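Local atomic coordinates of putative S-adenosyl-L-methionine-dependent Methyltransferase (Methanococcus maripaludis, PDB entry 3DLC), a protein that binds S-adenosylmethionine and probably transfers its methyl group to an acceptor substrate, as a class I methyltransferase. Residues F25-I31 with G149-L155; Y135-G141 with I211-D215. One frame throughout, in Å; residues are numbered along the deposited sequence. Where two conformers were deposited one is given.

Contact 1: residues F25-I31 with G149-L155. With SAM (S-adenosylmethionine), chain C.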
loop_
_atom_site.group_PDB
_atom_site.type_symbol
_atom_site.label_atom_id
_atom_site.label_comp_id
_atom_site.label_asym_id
_atom_site.label_seq_id
_atom_site.Cartn_x
_atom_site.Cartn_y
_atom_site.Cartn_z
ATOM N N PHE A 25 0.175 -2.615 -15.021
ATOM C CA PHE A 25 -0.495 -1.991 -13.884
ATOM C C PHE A 25 -0.501 -0.465 -13.935
ATOM O O PHE A 25 -1.178 0.179 -13.141
ATOM C CB PHE A 25 0.146 -2.383 -12.540
ATOM C CG PHE A 25 -0.112 -3.767 -12.050
ATOM C CD1 PHE A 25 -0.715 -4.740 -12.813
ATOM C CD2 PHE A 25 0.326 -4.099 -10.795
ATOM C CE1 PHE A 25 -0.850 -6.032 -12.311
ATOM C CE2 PHE A 25 0.172 -5.387 -10.306
ATOM C CZ PHE A 25 -0.429 -6.334 -11.028
ATOM N N ALA A 26 0.248 0.125 -14.858
ATOM C CA ALA A 26 0.420 1.582 -14.825
ATOM C C ALA A 26 -0.878 2.388 -14.649
ATOM O O ALA A 26 -0.907 3.344 -13.875
ATOM C CB ALA A 26 1.186 2.099 -16.047
ATOM N N PRO A 27 -1.959 2.054 -15.365
ATOM C CA PRO A 27 -3.152 2.883 -15.228
ATOM C C PRO A 27 -3.842 2.849 -13.867
ATOM O O PRO A 27 -4.605 3.765 -13.532
ATOM C CB PRO A 27 -4.106 2.326 -16.278
ATOM C CG PRO A 27 -3.547 1.179 -16.800
ATOM C CD PRO A 27 -2.118 1.038 -16.415
ATOM N N ILE A 28 -3.552 1.825 -13.070
ATOM C CA ILE A 28 -4.276 1.714 -11.800
ATOM C C ILE A 28 -3.837 2.769 -10.803
ATOM O O ILE A 28 -4.630 3.172 -9.945
ATOM C CB ILE A 28 -4.165 0.324 -11.161
ATOM C CG1 ILE A 28 -2.830 0.073 -10.477
ATOM C CG2 ILE A 28 -4.517 -0.761 -12.202
ATOM C CD1 ILE A 28 -2.630 -1.341 -10.003
ATOM N N TYR A 29 -2.588 3.228 -10.898
ATOM C CA TYR A 29 -2.065 4.078 -9.829
ATOM C C TYR A 29 -2.761 5.466 -9.801
ATOM O O TYR A 29 -3.157 5.901 -8.729
ATOM C CB TYR A 29 -0.541 4.145 -9.865
ATOM C CG TYR A 29 0.068 2.777 -9.724
ATOM C CD1 TYR A 29 0.160 2.163 -8.500
ATOM C CD2 TYR A 29 0.575 2.102 -10.821
ATOM C CE1 TYR A 29 0.695 0.891 -8.366
ATOM C CE2 TYR A 29 1.115 0.830 -10.703
ATOM C CZ TYR A 29 1.198 0.243 -9.484
ATOM O OH TYR A 29 1.772 -1.015 -9.394
ATOM N N PRO A 30 -2.906 6.137 -10.955
ATOM C CA PRO A 30 -3.655 7.388 -10.909
ATOM C C PRO A 30 -5.104 7.202 -10.477
ATOM O O PRO A 30 -5.674 8.087 -9.850
ATOM C CB PRO A 30 -3.536 7.954 -12.319
ATOM C CG PRO A 30 -2.903 6.915 -13.111
ATOM C CD PRO A 30 -2.263 5.916 -12.252
ATOM N N ILE A 31 -5.721 6.083 -10.836
ATOM C CA ILE A 31 -7.113 5.826 -10.455
ATOM C C ILE A 31 -7.211 5.630 -8.931
ATOM O O ILE A 31 -8.095 6.181 -8.283
ATOM C CB ILE A 31 -7.700 4.609 -11.212
ATOM C CG1 ILE A 31 -7.804 4.923 -12.721
ATOM C CG2 ILE A 31 -9.046 4.170 -10.643
ATOM C CD1 ILE A 31 -8.785 6.023 -13.068
ATOM N N GLY A 149 -5.836 -3.942 -5.042
ATOM C CA GLY A 149 -6.823 -3.836 -6.079
ATOM C C GLY A 149 -6.303 -3.070 -7.271
ATOM O O GLY A 149 -5.119 -2.746 -7.385
ATOM N N PHE A 150 -7.259 -2.760 -8.139
ATOM C CA PHE A 150 -6.987 -2.201 -9.460
ATOM C C PHE A 150 -7.689 -0.897 -9.764
ATOM O O PHE A 150 -7.647 -0.437 -10.872
ATOM C CB PHE A 150 -7.206 -3.282 -10.533
ATOM C CG PHE A 150 -6.354 -4.469 -10.279
ATOM C CD1 PHE A 150 -5.026 -4.486 -10.681
ATOM C CD2 PHE A 150 -6.805 -5.499 -9.446
ATOM C CE1 PHE A 150 -4.187 -5.536 -10.377
ATOM C CE2 PHE A 150 -5.951 -6.547 -9.099
ATOM C CZ PHE A 150 -4.643 -6.571 -9.584
ATOM N N GLY A 151 -8.331 -0.326 -8.757
ATOM C CA GLY A 151 -8.939 0.989 -8.884
ATOM C C GLY A 151 -10.359 1.036 -9.411
ATOM O O GLY A 151 -11.158 1.819 -8.907
ATOM N N ASN A 152 -10.655 0.267 -10.460
ATOM C CA ASN A 152 -12.029 0.178 -10.932
ATOM C C ASN A 152 -12.235 -1.157 -11.640
ATOM O O ASN A 152 -11.290 -1.917 -11.877
ATOM C CB ASN A 152 -12.392 1.397 -11.775
ATOM C CG ASN A 152 -11.597 1.501 -13.062
ATOM O OD1 ASN A 152 -11.386 0.509 -13.744
ATOM N ND2 ASN A 152 -11.193 2.724 -13.425
ATOM N N LYS A 153 -13.489 -1.449 -11.967
ATOM C CA LYS A 153 -13.820 -2.739 -12.544
ATOM C C LYS A 153 -13.202 -2.953 -13.912
ATOM O O LYS A 153 -12.773 -4.060 -14.235
ATOM C CB LYS A 153 -15.337 -2.876 -12.654
ATOM C CG LYS A 153 -15.807 -4.206 -13.178
ATOM C CD LYS A 153 -17.317 -4.271 -13.273
ATOM C CE LYS A 153 -17.812 -5.628 -13.661
ATOM N NZ LYS A 153 -19.297 -5.647 -13.649
ATOM N N GLU A 154 -13.178 -1.915 -14.734
ATOM C CA GLU A 154 -12.681 -2.038 -16.112
ATOM C C GLU A 154 -11.207 -2.450 -16.102
ATOM O O GLU A 154 -10.792 -3.361 -16.816
ATOM C CB GLU A 154 -12.879 -0.735 -16.937
ATOM C CG GLU A 154 -12.274 -0.814 -18.381
ATOM C CD GLU A 154 -12.663 0.340 -19.334
ATOM O OE1 GLU A 154 -13.320 1.310 -18.903
ATOM O OE2 GLU A 154 -12.266 0.294 -20.526
ATOM N N LEU A 155 -10.422 -1.762 -15.289
ATOM C CA LEU A 155 -9.002 -2.081 -15.171
ATOM C C LEU A 155 -8.805 -3.419 -14.509
ATOM O O LEU A 155 -7.962 -4.212 -14.921
ATOM C CB LEU A 155 -8.250 -0.979 -14.436
ATOM C CG LEU A 155 -8.202 0.378 -15.131
ATOM C CD1 LEU A 155 -7.498 1.364 -14.233
ATOM C CD2 LEU A 155 -7.513 0.277 -16.506
HETATM N N SAM C . 2.918 -0.830 -3.495
HETATM C CA SAM C . 3.601 -1.224 -4.754
HETATM C C SAM C . 2.608 -1.282 -5.882
HETATM O O SAM C . 1.407 -1.364 -5.614
HETATM O OXT SAM C . 3.033 -1.301 -7.031
HETATM C CB SAM C . 4.343 -2.534 -4.570
HETATM C CG SAM C . 3.498 -3.728 -4.261
HETATM S SD SAM C . 4.557 -5.176 -4.071
HETATM C CE SAM C . 3.339 -6.347 -4.605
HETATM C "C5'" SAM C . 4.640 -5.435 -2.221
HETATM C "C4'" SAM C . 5.711 -4.642 -1.415
HETATM O "O4'" SAM C . 5.608 -4.654 0.047
HETATM C "C3'" SAM C . 7.173 -4.992 -1.793
HETATM O "O3'" SAM C . 7.785 -3.844 -2.294
HETATM C "C2'" SAM C . 7.775 -5.445 -0.461
HETATM O "O2'" SAM C . 9.166 -5.282 -0.302
HETATM C "C1'" SAM C . 6.934 -4.663 0.562
HETATM N N9 SAM C . 6.878 -5.281 1.896
HETATM C C8 SAM C . 6.492 -6.569 2.185
HETATM N N7 SAM C . 6.477 -6.774 3.524
HETATM C C5 SAM C . 6.886 -5.600 4.100
HETATM C C6 SAM C . 7.104 -5.214 5.425
HETATM N N6 SAM C . 6.994 -6.034 6.486
HETATM N N1 SAM C . 7.461 -3.928 5.642
HETATM C C2 SAM C . 7.651 -3.051 4.600
HETATM N N3 SAM C . 7.513 -3.399 3.289
HETATM C C4 SAM C . 7.117 -4.654 3.090
#

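Contact 2: residues Y135-G141 with I211-D215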
loop_
_atom_site.group_PDB
_atom_site.type_symbol
_atom_site.label_atom_id
_atom_site.label_comp_id
_atom_site.label_asym_id
_atom_site.label_seq_id
_atom_site.Cartn_x
_atom_site.Cartn_y
_atom_site.Cartn_z
ATOM N N TYR A 135 -1.343 2.330 13.593
ATOM C CA TYR A 135 -2.167 3.202 14.421
ATOM C C TYR A 135 -1.307 4.196 15.184
ATOM O O TYR A 135 -1.725 5.353 15.358
ATOM C CB TYR A 135 -3.060 2.392 15.364
ATOM C CG TYR A 135 -4.294 3.121 15.833
ATOM C CD1 TYR A 135 -5.261 3.495 14.926
ATOM C CD2 TYR A 135 -4.522 3.408 17.155
ATOM C CE1 TYR A 135 -6.414 4.100 15.297
ATOM C CE2 TYR A 135 -5.729 4.025 17.568
ATOM C CZ TYR A 135 -6.661 4.361 16.616
ATOM O OH TYR A 135 -7.840 4.999 16.941
ATOM N N ARG A 136 -0.121 3.756 15.631
ATOM C CA ARG A 136 0.746 4.631 16.366
ATOM C C ARG A 136 1.155 5.866 15.559
ATOM O O ARG A 136 1.197 6.992 16.091
ATOM C CB ARG A 136 1.994 3.875 16.837
ATOM C CG ARG A 136 2.968 4.749 17.609
ATOM C CD ARG A 136 4.258 4.004 17.978
ATOM N NE ARG A 136 5.051 3.596 16.827
ATOM C CZ ARG A 136 5.787 4.417 16.082
ATOM N NH1 ARG A 136 5.854 5.713 16.339
ATOM N NH2 ARG A 136 6.462 3.916 15.047
ATOM N N ILE A 137 1.510 5.654 14.293
ATOM C CA ILE A 137 2.023 6.750 13.472
ATOM C C ILE A 137 0.918 7.616 12.846
ATOM O O ILE A 137 1.195 8.663 12.296
ATOM C CB ILE A 137 3.020 6.264 12.378
ATOM C CG1 ILE A 137 2.343 5.359 11.340
ATOM C CG2 ILE A 137 4.259 5.593 13.018
ATOM C CD1 ILE A 137 2.972 5.426 9.976
ATOM N N LEU A 138 -0.321 7.170 12.899
ATOM C CA LEU A 138 -1.464 7.897 12.369
ATOM C C LEU A 138 -1.817 9.066 13.298
ATOM O O LEU A 138 -1.913 8.901 14.512
ATOM C CB LEU A 138 -2.656 6.918 12.252
ATOM C CG LEU A 138 -3.906 7.399 11.528
ATOM C CD1 LEU A 138 -3.582 7.817 10.083
ATOM C CD2 LEU A 138 -4.966 6.288 11.545
ATOM N N LYS A 139 -2.023 10.230 12.694
ATOM C CA LYS A 139 -2.441 11.415 13.411
ATOM C C LYS A 139 -3.919 11.289 13.785
ATOM O O LYS A 139 -4.729 10.750 13.033
ATOM C CB LYS A 139 -2.227 12.670 12.539
ATOM C CG LYS A 139 -2.326 13.964 13.312
ATOM C CD LYS A 139 -2.168 15.177 12.373
ATOM C CE LYS A 139 -0.861 15.165 11.655
ATOM N NZ LYS A 139 -0.759 16.435 10.889
ATOM N N SER A 140 -4.263 11.804 14.957
ATOM C CA SER A 140 -5.660 11.892 15.354
ATOM C C SER A 140 -6.405 12.635 14.243
ATOM O O SER A 140 -6.016 13.726 13.822
ATOM C CB SER A 140 -5.791 12.612 16.700
ATOM O OG SER A 140 -7.131 12.655 17.134
ATOM N N GLY A 141 -7.504 12.051 13.798
ATOM C CA GLY A 141 -8.262 12.532 12.653
ATOM C C GLY A 141 -7.779 12.011 11.315
ATOM O O GLY A 141 -8.397 12.257 10.305
ATOM N N ILE A 211 -9.024 2.870 8.507
ATOM C CA ILE A 211 -9.048 3.191 9.919
ATOM C C ILE A 211 -9.136 4.698 10.062
ATOM O O ILE A 211 -8.472 5.439 9.358
ATOM C CB ILE A 211 -7.773 2.673 10.602
ATOM C CG1 ILE A 211 -7.728 1.134 10.536
ATOM C CG2 ILE A 211 -7.673 3.170 12.050
ATOM C CD1 ILE A 211 -6.321 0.547 10.714
ATOM N N SER A 212 -9.917 5.133 11.044
ATOM C CA SER A 212 -9.986 6.526 11.442
ATOM C C SER A 212 -9.499 6.646 12.853
ATOM O O SER A 212 -10.116 6.088 13.732
ATOM C CB SER A 212 -11.412 7.026 11.456
ATOM O OG SER A 212 -11.929 7.129 10.171
ATOM N N LYS A 213 -8.469 7.419 13.132
ATOM C CA LYS A 213 -8.046 7.578 14.496
ATOM C C LYS A 213 -8.877 8.637 15.140
ATOM O O LYS A 213 -8.919 9.785 14.720
ATOM C CB LYS A 213 -6.564 7.939 14.599
ATOM C CG LYS A 213 -6.147 8.132 16.061
ATOM C CD LYS A 213 -4.690 8.499 16.339
ATOM C CE LYS A 213 -3.847 7.318 16.530
ATOM N NZ LYS A 213 -2.409 7.549 16.841
ATOM N N THR A 214 -9.542 8.246 16.193
ATOM C CA THR A 214 -10.444 9.128 16.885
ATOM C C THR A 214 -10.331 8.893 18.372
ATOM O O THR A 214 -9.866 7.864 18.816
ATOM C CB THR A 214 -11.885 8.900 16.362
ATOM O OG1 THR A 214 -12.722 10.017 16.679
ATOM C CG2 THR A 214 -12.500 7.558 16.852
ATOM N N ASP A 215 -10.800 9.851 19.153
ATOM C CA ASP A 215 -10.800 9.729 20.612
ATOM C C ASP A 215 -11.596 8.465 20.969
ATOM O O ASP A 215 -12.745 8.316 20.569
ATOM C CB ASP A 215 -11.394 10.963 21.254
ATOM C CG ASP A 215 -10.506 12.202 21.124
ATOM O OD1 ASP A 215 -9.269 12.073 20.914
ATOM O OD2 ASP A 215 -11.059 13.315 21.242
HETATM O O HOH W 1 -10.537 4.623 15.949
HETATM O O HOH W 2 -8.347 5.713 19.361
#

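Contact 1: residues F25-I31 with G149-L155
Phe150 turns the edge of its ring onto one face of the Phe25 ring, a T-shaped pair with centroids 5.5 Å apart and planes at 80°. The touching corner is Phe150 CE1, 3.9 Å from Phe25 CE1 and nearer the border of the Phe25 ring than its centre. With chi1 at -57°, Phe150 CG stands opposite its own carbonyl carbon, and the ring lies beside the Ile28 side chain with the same heading; Ile28 CD1 comes to 4.0 Å from Phe150 CD1. The other branch of Ile28, CG2, rests on the backbone, 3.4 Å from Phe150 O. Arg118, a residue of the S-adenosylmethionine site, makes a cation-pi contact with Phe150 and a hydrogen bond from NE to Gly149 O.

In the Rossmann-like methyltransferase fold, these residues join the start of helix 28-40 to the loop that leaves strand 142-148 and enters helix 153-166. Asn152 is the N-cap of the latter helix: its OD1 accepts from Leu155 N at 2.9 Å, almost straight at 175°. The bond holds the amide so that ND2 lies 3.8 Å from Ile31 CG2, the two side chains crossing at about a right angle. Leu155, in the first turn of the helix, spreads its methyls over the neighbouring helix start: CD1 meets Ile31 CG1 and Pro27 O, while CD2 lies against the Pro27 ring. Gly151 brings its bare backbone under Ile31 CG2, where a beta carbon would clash. On another side of helix 28-40, Tyr29 directs its hydroxyl to the ligand, and OH donates to SAM OXT at 2.7 Å.

Contact 2: residues Y135-G141 with I211-D215
Where helix 127-137 turns toward strand 142-148 of the Rossmann-like sheet, it meets the chain leaving the antiparallel strand 206-211, and Lys213 fills the corner. Its side chain leaves the backbone extended, CG anti to N, then bends at chi3 (-90°) and passes across one face of the Tyr135 ring, with CE over its centre, 3.9 Å from the centroid, in a CH-pi contact; NZ lies farther along, in a cation-pi contact with the same face. Lys213 NZ donates to one carbonyl of the last helical turn, Tyr135 O, and to that of Leu138 just past the helix, 2.7 Å each. The bond to Leu138 O lies in the carbonyl plane, whereas the donor to Tyr135 O is tilted 20° out of it. Asn110 OD1 is a further partner of NZ. These two carbonyl oxygens, close to the helix C-terminus, carry partial negative charge, which would probably stabilise the charged amine. A methionine in place of Lys213 would probably leave Tyr135 O and Leu138 O without their shared donor and the tyrosine face without its cation.

Leu138 and Lys213 run antiparallel past one another, Leu138 CD2 at 3.8 Å from Lys213 CB. Ile211 instead approaches the ring edge, its CG2 3.6 Å from Tyr135 CE1. A single backbone bond spans the contact, Gly141 N to Lys213 O at 2.8 Å, at the corner where the chain turns into strand 142-148. Two waters tie the Tyr135 hydroxyl to the backbone of 212-214: one joins Tyr135 OH to Ser212 O, and a second, near the ring plane and 2.6 Å from Tyr135 OH, donates to Thr214 O.

In the fold
Both contacts involve the ends of strand 142-148: contact 2 holds the turn that leads into it, and contact 1 the loop that leaves it. Their centres are 27 Å apart and their nearest atoms about 15 Å, so the two do not touch. Contact 1 borders the S-adenosylmethionine pocket: Tyr29 binds the ligand carboxylate directly, and Arg118, whose backbone O bonds to the ligand, packs against Ile28. Contact 2 is a surface contact away from the pocket; the side chain of Arg136, for one, stays about 12 Å from the bound ligand. It joins the chain just after strand 206-211, a neighbour antiparallel to strand 142-148, to the C-terminal end of helix 127-137.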